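Local coordinates for short chain dehydrogenase (Leptospira borgpetersenii serovar Hardjo-bovis, PDB 6UH2), which binds NAD+ and probably uses it to interconvert an alcohol and the corresponding carbonyl compound, like other short-chain dehydrogenases/reductases, at residues F103-F106 / E107-T110; E116-V120 / N121-T125; M175-A178 / G179-H182. All blocks are in the same frame, centred on the assembly; numbering follows the deposited sequence.

In the fold
All three contacts lie in one Rossmann-type domain, on the same side of the chain's centre, and follow one another in sequence. Contact 1 is a surface turn in the loop between strand 93-96 and helix 111-139; contact 2 lies farther along that helix, and contact 3 on helix 171-191. The centre of contact 1 is about 18 Å from that of contact 2 and about 19 Å from that of contact 3, touching neither. Contacts 2 and 3, with centres about 10 Å apart, meet directly, most clearly where Asn121 ND2 reaches Thr176 OG1. Both touch NAD, contact 2 at the adenine and contact 3 at the nicotinamide ribose, so the packed helices serve both halves of the cofactor.

Contact 1: residues F103-F106 / E107-T110; sequences FTPF and EDRT
A short 3-10 turn in the loop leading from strand 93-96 to helix 111-139 is closed by Arg109, whose guanidinium reaches back five residues to Thr104. The grip is end-on, with one terminal nitrogen to each of two oxygens. NH2 of Arg109 bonds Thr104 O at 2.7 Å, and the carbonyl oxygen sits in the guanidinium plane, though the donor is tilted 30° from the plane of the carbonyl. NH1 of Arg109 meets Thr104 OG1, also at 2.7 Å and in the guanidinium plane, with a more bent N-H...O angle of 131°; a weak bond from the same NH1 to Thr104 O completes the fork. The hydroxyl is presented by the first torsion of Thr104 (chi1 59°), which places OG1 between the backbone N and the carbonyl carbon, while the arginine chain bends at chi2 and chi3 to curl over the turn. Alongside this grip the backbone closes on itself: Asp108 N bonds Pro105 O at 2.8 Å, and Arg109 N bonds Phe106 O at 3.2 Å. A water, 2.7 Å from Thr104 OG1, gives a hydrogen bond to Asp108 O and accepts one from that hydroxyl, making a second bridge across the turn. Farther round the turn, the carboxylate of Glu107 folds back against the proline ring, with OE2 of Glu107 3.6 Å from CB of Pro105. Arg109 also ties the turn to both neighbouring helices: NE makes a salt bridge with Glu171, at the start of helix 171-191, and NH1 one with Glu113 of helix 111-139. Thr110, at the N-cap position, leads directly into helix 111-139, and the side chain of Arg109 also packs on its Phe114.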
loop_
_atom_site.group_PDB
_atom_site.type_symbol
_atom_site.label_atom_id
_atom_site.label_comp_id
_atom_site.label_asym_id
_atom_site.label_seq_id
_atom_site.Cartn_x
_atom_site.Cartn_y
_atom_site.Cartn_z
ATOM N N PHE B 103 25.110 -15.877 -0.727
ATOM C CA PHE B 103 25.435 -15.463 0.634
ATOM C C PHE B 103 26.915 -15.358 0.989
ATOM O O PHE B 103 27.222 -14.999 2.131
ATOM C CB PHE B 103 24.703 -16.400 1.601
ATOM C CG PHE B 103 23.254 -16.574 1.231
ATOM C CD1 PHE B 103 22.338 -15.570 1.504
ATOM C CD2 PHE B 103 22.830 -17.692 0.525
ATOM C CE1 PHE B 103 21.010 -15.700 1.129
ATOM C CE2 PHE B 103 21.510 -17.832 0.151
ATOM C CZ PHE B 103 20.597 -16.832 0.451
ATOM N N THR B 104 27.831 -15.611 0.060
ATOM C CA THR B 104 29.252 -15.427 0.337
ATOM C C THR B 104 29.616 -13.939 0.254
ATOM O O THR B 104 28.864 -13.142 -0.309
ATOM C CB THR B 104 30.086 -16.240 -0.655
ATOM O OG1 THR B 104 29.782 -15.821 -1.991
ATOM C CG2 THR B 104 29.789 -17.752 -0.508
ATOM N N PRO B 105 30.755 -13.536 0.818
ATOM C CA PRO B 105 31.079 -12.104 0.874
ATOM C C PRO B 105 31.349 -11.508 -0.498
ATOM O O PRO B 105 31.763 -12.182 -1.441
ATOM C CB PRO B 105 32.342 -12.053 1.737
ATOM C CG PRO B 105 32.346 -13.331 2.505
ATOM C CD PRO B 105 31.715 -14.337 1.600
ATOM N N PHE B 106 31.138 -10.193 -0.566
ATOM C CA PHE B 106 31.367 -9.431 -1.787
ATOM C C PHE B 106 32.707 -9.759 -2.428
ATOM O O PHE B 106 32.791 -9.925 -3.650
ATOM C CB PHE B 106 31.287 -7.935 -1.466
ATOM C CG PHE B 106 31.845 -7.040 -2.542
ATOM C CD1 PHE B 106 31.171 -6.871 -3.735
ATOM C CD2 PHE B 106 33.029 -6.340 -2.334
ATOM C CE1 PHE B 106 31.674 -6.018 -4.726
ATOM C CE2 PHE B 106 33.547 -5.491 -3.312
ATOM C CZ PHE B 106 32.870 -5.333 -4.508
ATOM N N GLU B 107 33.766 -9.877 -1.623
ATOM C CA GLU B 107 35.079 -10.063 -2.227
ATOM C C GLU B 107 35.247 -11.453 -2.826
ATOM O O GLU B 107 36.186 -11.669 -3.601
ATOM C CB GLU B 107 36.190 -9.765 -1.213
ATOM C CG GLU B 107 36.211 -10.617 0.030
ATOM C CD GLU B 107 35.361 -10.046 1.162
ATOM O OE1 GLU B 107 34.530 -9.141 0.901
ATOM O OE2 GLU B 107 35.526 -10.515 2.316
ATOM N N ASP B 108 34.347 -12.379 -2.510
ATOM C CA ASP B 108 34.388 -13.732 -3.035
ATOM C C ASP B 108 33.344 -13.981 -4.109
ATOM O O ASP B 108 33.242 -15.115 -4.595
ATOM C CB ASP B 108 34.203 -14.743 -1.896
ATOM C CG ASP B 108 35.329 -14.690 -0.880
ATOM O OD1 ASP B 108 36.451 -14.277 -1.240
ATOM O OD2 ASP B 108 35.088 -15.054 0.281
ATOM N N ARG B 109 32.566 -12.965 -4.488
ATOM C CA ARG B 109 31.534 -13.144 -5.505
ATOM C C ARG B 109 32.156 -13.580 -6.823
ATOM O O ARG B 109 33.079 -12.935 -7.327
ATOM C CB ARG B 109 30.744 -11.844 -5.722
ATOM C CG ARG B 109 29.539 -12.012 -6.686
ATOM C CD ARG B 109 28.322 -12.680 -5.999
ATOM N NE ARG B 109 28.093 -11.983 -4.747
ATOM C CZ ARG B 109 28.380 -12.472 -3.553
ATOM N NH1 ARG B 109 28.845 -13.717 -3.434
ATOM N NH2 ARG B 109 28.204 -11.708 -2.483
ATOM N N THR B 110 31.638 -14.672 -7.385
ATOM C CA THR B 110 32.047 -15.126 -8.705
ATOM C C THR B 110 31.087 -14.587 -9.746
ATOM O O THR B 110 29.966 -14.179 -9.432
ATOM C CB THR B 110 32.065 -16.648 -8.776
ATOM O OG1 THR B 110 30.718 -17.129 -8.668
ATOM C CG2 THR B 110 32.903 -17.211 -7.648
HETATM O O HOH W 1 31.634 -17.021 -3.573
#

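Contact 2: residues E116-V120 / N121-T125; sequences EVVHV and NLNGT. With NAD (nicotinamide-adenine-dinucleotide), chain D.
The adenine end of the NAD pocket is lined here by Val120, on a part of helix 111-139 that widens into a pi-type turn at 121-123. The widening is set out at Val118 O, which accepts two backbone bonds from opposite faces of its carbonyl plane: Leu122 N at 2.7 Å, the usual four-residue step, and Asn123 N at 3.1 Å, a five-residue step. Gly124 N then reaches His119 O at 2.9 Å, again across five residues. Gly124 comes close to the preceding turn, its CA making a CH...O contact with Val120 O. That carbonyl also receives a hydrogen bond from a water, which in turn accepts one from Thr125 OG1.

Among the side chains, His119 and Asn123 run alongside each other with ring and amide planes 89° apart; OD1 of Asn123 lies near the ring plane, at the imidazole edge, 3.4 Å from CD2 of His119. Val117 and Asn121 also point the same way, and CG1 of Val117 rests 3.5 Å from Asn121 ND2. The Asn121 amide is buried and held at both ends, its ND2 donating to Thr176 OG1 and its OD1 accepting from Ile100 N, which should fix its rotation. With CG1 of Val120 anti to the backbone N (chi1 174°), CG2 is the branch turned to the adenine, 3.7 Å from NAD N6A. The helix is thus wedged between the adenine and helix 171-191, against which Val117 and Val118 pack through Val172, and Thr125 through Phe183.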
loop_
_atom_site.group_PDB
_atom_site.type_symbol
_atom_site.label_atom_id
_atom_site.label_comp_id
_atom_site.label_asym_id
_atom_site.label_seq_id
_atom_site.Cartn_x
_atom_site.Cartn_y
_atom_site.Cartn_z
ATOM N N GLU B 116 23.776 -15.371 -12.082
ATOM C CA GLU B 116 22.578 -16.156 -11.793
ATOM C C GLU B 116 21.533 -15.312 -11.074
ATOM O O GLU B 116 20.338 -15.400 -11.380
ATOM C CB GLU B 116 22.938 -17.388 -10.961
ATOM C CG GLU B 116 21.879 -18.477 -10.998
ATOM C CD GLU B 116 21.450 -18.814 -12.421
ATOM O OE1 GLU B 116 20.272 -18.569 -12.766
ATOM O OE2 GLU B 116 22.298 -19.303 -13.198
ATOM N N VAL B 117 21.965 -14.470 -10.134
ATOM C CA VAL B 117 21.019 -13.615 -9.418
ATOM C C VAL B 117 20.414 -12.584 -10.366
ATOM O O VAL B 117 19.206 -12.305 -10.317
ATOM C CB VAL B 117 21.707 -12.947 -8.212
ATOM C CG1 VAL B 117 20.754 -11.947 -7.531
ATOM C CG2 VAL B 117 22.191 -14.008 -7.210
ATOM N N VAL B 118 21.246 -11.992 -11.230
ATOM C CA VAL B 118 20.745 -11.052 -12.235
ATOM C C VAL B 118 19.698 -11.723 -13.124
ATOM O O VAL B 118 18.619 -11.171 -13.374
ATOM C CB VAL B 118 21.917 -10.489 -13.058
ATOM C CG1 VAL B 118 21.398 -9.746 -14.290
ATOM C CG2 VAL B 118 22.806 -9.587 -12.178
ATOM N N HIS B 119 20.002 -12.926 -13.616
ATOM C CA HIS B 119 19.106 -13.564 -14.578
ATOM C C HIS B 119 17.741 -13.863 -13.973
ATOM O O HIS B 119 16.713 -13.602 -14.604
ATOM C CB HIS B 119 19.763 -14.816 -15.143
ATOM C CG HIS B 119 20.957 -14.495 -15.975
ATOM N ND1 HIS B 119 21.948 -15.406 -16.263
ATOM C CD2 HIS B 119 21.339 -13.328 -16.543
ATOM C CE1 HIS B 119 22.881 -14.817 -16.990
ATOM N NE2 HIS B 119 22.537 -13.553 -17.168
ATOM N N VAL B 120 17.696 -14.378 -12.744
ATOM C CA VAL B 120 16.395 -14.670 -12.140
ATOM C C VAL B 120 15.673 -13.375 -11.790
ATOM O O VAL B 120 14.502 -13.182 -12.144
ATOM C CB VAL B 120 16.558 -15.586 -10.909
ATOM C CG1 VAL B 120 15.227 -15.765 -10.184
ATOM C CG2 VAL B 120 17.103 -16.944 -11.333
ATOM N N ASN B 121 16.372 -12.453 -11.114
ATOM C CA ASN B 121 15.713 -11.266 -10.576
ATOM C C ASN B 121 15.420 -10.239 -11.671
ATOM O O ASN B 121 14.281 -9.778 -11.800
ATOM C CB ASN B 121 16.565 -10.645 -9.456
ATOM C CG ASN B 121 16.703 -11.558 -8.228
ATOM O OD1 ASN B 121 16.254 -12.715 -8.224
ATOM N ND2 ASN B 121 17.347 -11.037 -7.182
ATOM N N LEU B 122 16.424 -9.871 -12.477
ATOM C CA LEU B 122 16.219 -8.830 -13.488
ATOM C C LEU B 122 15.685 -9.389 -14.808
ATOM O O LEU B 122 14.630 -8.953 -15.281
ATOM C CB LEU B 122 17.517 -8.045 -13.750
ATOM C CG LEU B 122 17.953 -6.946 -12.787
ATOM C CD1 LEU B 122 19.164 -6.205 -13.364
ATOM C CD2 LEU B 122 16.804 -5.962 -12.465
ATOM N N ASN B 123 16.422 -10.316 -15.440
ATOM C CA ASN B 123 15.954 -10.891 -16.706
ATOM C C ASN B 123 14.574 -11.521 -16.559
ATOM O O ASN B 123 13.711 -11.370 -17.435
ATOM C CB ASN B 123 16.936 -11.945 -17.238
ATOM C CG ASN B 123 18.233 -11.337 -17.722
ATOM O OD1 ASN B 123 19.049 -10.901 -16.920
ATOM N ND2 ASN B 123 18.416 -11.283 -19.041
ATOM N N GLY B 124 14.353 -12.255 -15.473
ATOM C CA GLY B 124 13.083 -12.942 -15.311
ATOM C C GLY B 124 11.911 -11.985 -15.195
ATOM O O GLY B 124 10.866 -12.197 -15.812
ATOM N N THR B 125 12.063 -10.926 -14.396
ATOM C CA THR B 125 10.995 -9.934 -14.297
ATOM C C THR B 125 10.815 -9.208 -15.624
ATOM O O THR B 125 9.682 -8.964 -16.057
ATOM C CB THR B 125 11.292 -8.948 -13.155
ATOM O OG1 THR B 125 11.188 -9.636 -11.903
ATOM C CG2 THR B 125 10.291 -7.791 -13.135
HETATM P PA NAD D . 11.909 -18.719 -1.893
HETATM O O1A NAD D . 13.423 -19.009 -2.052
HETATM O O2A NAD D . 11.101 -19.450 -0.818
HETATM O O5B NAD D . 11.127 -18.894 -3.321
HETATM C C5B NAD D . 11.636 -18.429 -4.558
HETATM C C4B NAD D . 10.949 -19.296 -5.578
HETATM O O4B NAD D . 11.454 -18.797 -6.873
HETATM C C3B NAD D . 11.326 -20.782 -5.477
HETATM O O3B NAD D . 10.144 -21.614 -5.557
HETATM C C2B NAD D . 12.178 -21.005 -6.734
HETATM O O2B NAD D . 12.061 -22.343 -7.239
HETATM C C1B NAD D . 11.655 -19.915 -7.699
HETATM N N9A NAD D . 12.664 -19.743 -8.739
HETATM C C8A NAD D . 14.052 -19.743 -8.609
HETATM N N7A NAD D . 14.638 -19.630 -9.770
HETATM C C5A NAD D . 13.607 -19.577 -10.707
HETATM C C6A NAD D . 13.586 -19.485 -12.095
HETATM N N6A NAD D . 14.713 -19.412 -12.830
HETATM N N1A NAD D . 12.393 -19.447 -12.708
HETATM C C2A NAD D . 11.267 -19.517 -11.995
HETATM N N3A NAD D . 11.189 -19.622 -10.666
HETATM C C4A NAD D . 12.388 -19.646 -10.065
HETATM O O3 NAD D . 11.687 -17.127 -1.707
HETATM P PN NAD D . 10.618 -16.248 -0.878
HETATM O O1N NAD D . 11.177 -15.873 0.518
HETATM O O2N NAD D . 9.240 -16.878 -1.097
HETATM O O5D NAD D . 10.818 -14.856 -1.797
HETATM C C5D NAD D . 9.860 -14.554 -2.788
HETATM C C4D NAD D . 10.185 -13.149 -3.290
HETATM O O4D NAD D . 10.260 -12.178 -2.171
HETATM C C3D NAD D . 11.586 -13.116 -3.900
HETATM O O3D NAD D . 11.641 -12.180 -4.983
HETATM C C2D NAD D . 12.516 -12.557 -2.781
HETATM O O2D NAD D . 13.656 -11.874 -3.276
HETATM C C1D NAD D . 11.521 -11.565 -2.114
HETATM N N1N NAD D . 11.812 -11.289 -0.662
HETATM C C2N NAD D . 11.893 -12.299 0.247
HETATM C C3N NAD D . 12.162 -11.995 1.558
HETATM C C7N NAD D . 12.254 -13.108 2.545
HETATM O O7N NAD D . 12.676 -12.854 3.663
HETATM N N7N NAD D . 11.861 -14.344 2.164
HETATM C C4N NAD D . 12.338 -10.648 1.921
HETATM C C5N NAD D . 12.256 -9.659 0.987
HETATM C C6N NAD D . 11.980 -10.001 -0.335
HETATM O O HOH W 2 11.836 -12.319 -11.249
#

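Contact 3: residues M175-A178 / G179-H182; sequences MTKA and GIIH. With NAD (nicotinamide-adenine-dinucleotide), chain D.
Lys177 leaves helix 171-191 with CG beside its backbone N (chi1 -71°), bends once at chi2 (-58°), and then runs fully extended through chi3 and chi4 to the nicotinamide ribose of NAD. Along the way its CD lies 4.0 Å from CD1 of Ile180; the two side chains run side by side in the same direction, so the isoleucine tip flanks the aliphatic part of the lysine. CD1 of Ile180 also rests 3.5 Å from Thr176 O, against the preceding helical turn. Regular helical bonds carry these groups, among them Ile180 N to Thr176 O at 2.9 Å and Ile181 N to Lys177 O at 3.0 Å.

At the far end, NZ of Lys177 spans the ribose diol, donating to NAD O3D at 2.9 Å and, weakly, to NAD O2D at 3.1 Å. Phe148 O, at the end of strand 144-148, takes a further bond from the same nitrogen. Thr176 turns its hydroxyl back to Val172 O, while Ile181 packs on Cys200 and Ser202 of strand 197-203. With Tyr173 one helical turn earlier also bonded to NAD, this is the Tyr-x-x-x-Lys arrangement of the short-chain dehydrogenases, in which the lysine, as in relatives, probably holds the nicotinamide ribose in place beside the tyrosine.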
loop_
_atom_site.group_PDB
_atom_site.type_symbol
_atom_site.label_atom_id
_atom_site.label_comp_id
_atom_site.label_asym_id
_atom_site.label_seq_id
_atom_site.Cartn_x
_atom_site.Cartn_y
_atom_site.Cartn_z
ATOM N N MET B 175 21.592 -4.581 -5.890
ATOM C CA MET B 175 21.535 -4.071 -7.258
ATOM C C MET B 175 20.240 -4.477 -7.948
ATOM O O MET B 175 19.544 -3.637 -8.534
ATOM C CB MET B 175 22.726 -4.595 -8.056
ATOM C CG MET B 175 24.041 -3.857 -7.845
ATOM S SD MET B 175 25.315 -4.761 -8.757
ATOM C CE MET B 175 26.381 -3.429 -9.332
ATOM N N THR B 176 19.914 -5.772 -7.926
ATOM C CA THR B 176 18.781 -6.220 -8.738
ATOM C C THR B 176 17.441 -5.825 -8.127
ATOM O O THR B 176 16.477 -5.594 -8.868
ATOM C CB THR B 176 18.811 -7.739 -8.970
ATOM O OG1 THR B 176 18.750 -8.433 -7.721
ATOM C CG2 THR B 176 20.090 -8.147 -9.737
ATOM N N LYS B 177 17.345 -5.736 -6.802
ATOM C CA LYS B 177 16.068 -5.344 -6.209
ATOM C C LYS B 177 15.812 -3.852 -6.389
ATOM O O LYS B 177 14.673 -3.441 -6.646
ATOM C CB LYS B 177 16.024 -5.743 -4.733
ATOM C CG LYS B 177 15.908 -7.253 -4.528
ATOM C CD LYS B 177 14.648 -7.805 -5.226
ATOM C CE LYS B 177 14.461 -9.287 -4.961
ATOM N NZ LYS B 177 13.152 -9.796 -5.490
ATOM N N ALA B 178 16.856 -3.022 -6.266
ATOM C CA ALA B 178 16.726 -1.625 -6.683
ATOM C C ALA B 178 16.324 -1.521 -8.148
ATOM O O ALA B 178 15.522 -0.652 -8.524
ATOM C CB ALA B 178 18.039 -0.873 -6.466
ATOM N N GLY B 179 16.892 -2.389 -8.989
ATOM C CA GLY B 179 16.554 -2.372 -10.407
ATOM C C GLY B 179 15.104 -2.736 -10.671
ATOM O O GLY B 179 14.481 -2.196 -11.590
ATOM N N ILE B 180 14.556 -3.674 -9.890
ATOM C CA ILE B 180 13.156 -4.078 -10.047
ATOM C C ILE B 180 12.227 -2.969 -9.581
ATOM O O ILE B 180 11.183 -2.707 -10.197
ATOM C CB ILE B 180 12.895 -5.391 -9.280
ATOM C CG1 ILE B 180 13.529 -6.574 -10.014
ATOM C CG2 ILE B 180 11.379 -5.645 -9.071
ATOM C CD1 ILE B 180 13.759 -7.777 -9.109
ATOM N N ILE B 181 12.567 -2.325 -8.465
ATOM C CA ILE B 181 11.773 -1.189 -8.007
ATOM C C ILE B 181 11.732 -0.103 -9.078
ATOM O O ILE B 181 10.677 0.492 -9.338
ATOM C CB ILE B 181 12.326 -0.674 -6.668
ATOM C CG1 ILE B 181 12.058 -1.709 -5.565
ATOM C CG2 ILE B 181 11.703 0.664 -6.299
ATOM C CD1 ILE B 181 12.823 -1.430 -4.268
ATOM N N HIS B 182 12.861 0.160 -9.736
ATOM C CA HIS B 182 12.854 1.242 -10.718
ATOM C C HIS B 182 12.229 0.783 -12.028
ATOM O O HIS B 182 11.594 1.585 -12.721
ATOM C CB HIS B 182 14.276 1.779 -10.942
ATOM C CG HIS B 182 14.306 3.197 -11.424
ATOM N ND1 HIS B 182 13.627 4.210 -10.785
ATOM C CD2 HIS B 182 14.927 3.770 -12.485
ATOM C CE1 HIS B 182 13.817 5.347 -11.435
ATOM N NE2 HIS B 182 14.609 5.109 -12.467
HETATM P PA NAD D . 11.909 -18.719 -1.893
HETATM O O1A NAD D . 13.423 -19.009 -2.052
HETATM O O2A NAD D . 11.101 -19.450 -0.818
HETATM O O5B NAD D . 11.127 -18.894 -3.321
HETATM C C5B NAD D . 11.636 -18.429 -4.558
HETATM C C4B NAD D . 10.949 -19.296 -5.578
HETATM O O4B NAD D . 11.454 -18.797 -6.873
HETATM C C3B NAD D . 11.326 -20.782 -5.477
HETATM O O3B NAD D . 10.144 -21.614 -5.557
HETATM C C2B NAD D . 12.178 -21.005 -6.734
HETATM O O2B NAD D . 12.061 -22.343 -7.239
HETATM C C1B NAD D . 11.655 -19.915 -7.699
HETATM N N9A NAD D . 12.664 -19.743 -8.739
HETATM C C8A NAD D . 14.052 -19.743 -8.609
HETATM N N7A NAD D . 14.638 -19.630 -9.770
HETATM C C5A NAD D . 13.607 -19.577 -10.707
HETATM C C6A NAD D . 13.586 -19.485 -12.095
HETATM N N6A NAD D . 14.713 -19.412 -12.830
HETATM N N1A NAD D . 12.393 -19.447 -12.708
HETATM C C2A NAD D . 11.267 -19.517 -11.995
HETATM N N3A NAD D . 11.189 -19.622 -10.666
HETATM C C4A NAD D . 12.388 -19.646 -10.065
HETATM O O3 NAD D . 11.687 -17.127 -1.707
HETATM P PN NAD D . 10.618 -16.248 -0.878
HETATM O O1N NAD D . 11.177 -15.873 0.518
HETATM O O2N NAD D . 9.240 -16.878 -1.097
HETATM O O5D NAD D . 10.818 -14.856 -1.797
HETATM C C5D NAD D . 9.860 -14.554 -2.788
HETATM C C4D NAD D . 10.185 -13.149 -3.290
HETATM O O4D NAD D . 10.260 -12.178 -2.171
HETATM C C3D NAD D . 11.586 -13.116 -3.900
HETATM O O3D NAD D . 11.641 -12.180 -4.983
HETATM C C2D NAD D . 12.516 -12.557 -2.781
HETATM O O2D NAD D . 13.656 -11.874 -3.276
HETATM C C1D NAD D . 11.521 -11.565 -2.114
HETATM N N1N NAD D . 11.812 -11.289 -0.662
HETATM C C2N NAD D . 11.893 -12.299 0.247
HETATM C C3N NAD D . 12.162 -11.995 1.558
HETATM C C7N NAD D . 12.254 -13.108 2.545
HETATM O O7N NAD D . 12.676 -12.854 3.663
HETATM N N7N NAD D . 11.861 -14.344 2.164
HETATM C C4N NAD D . 12.338 -10.648 1.921
HETATM C C5N NAD D . 12.256 -9.659 0.987
HETATM C C6N NAD D . 11.980 -10.001 -0.335
#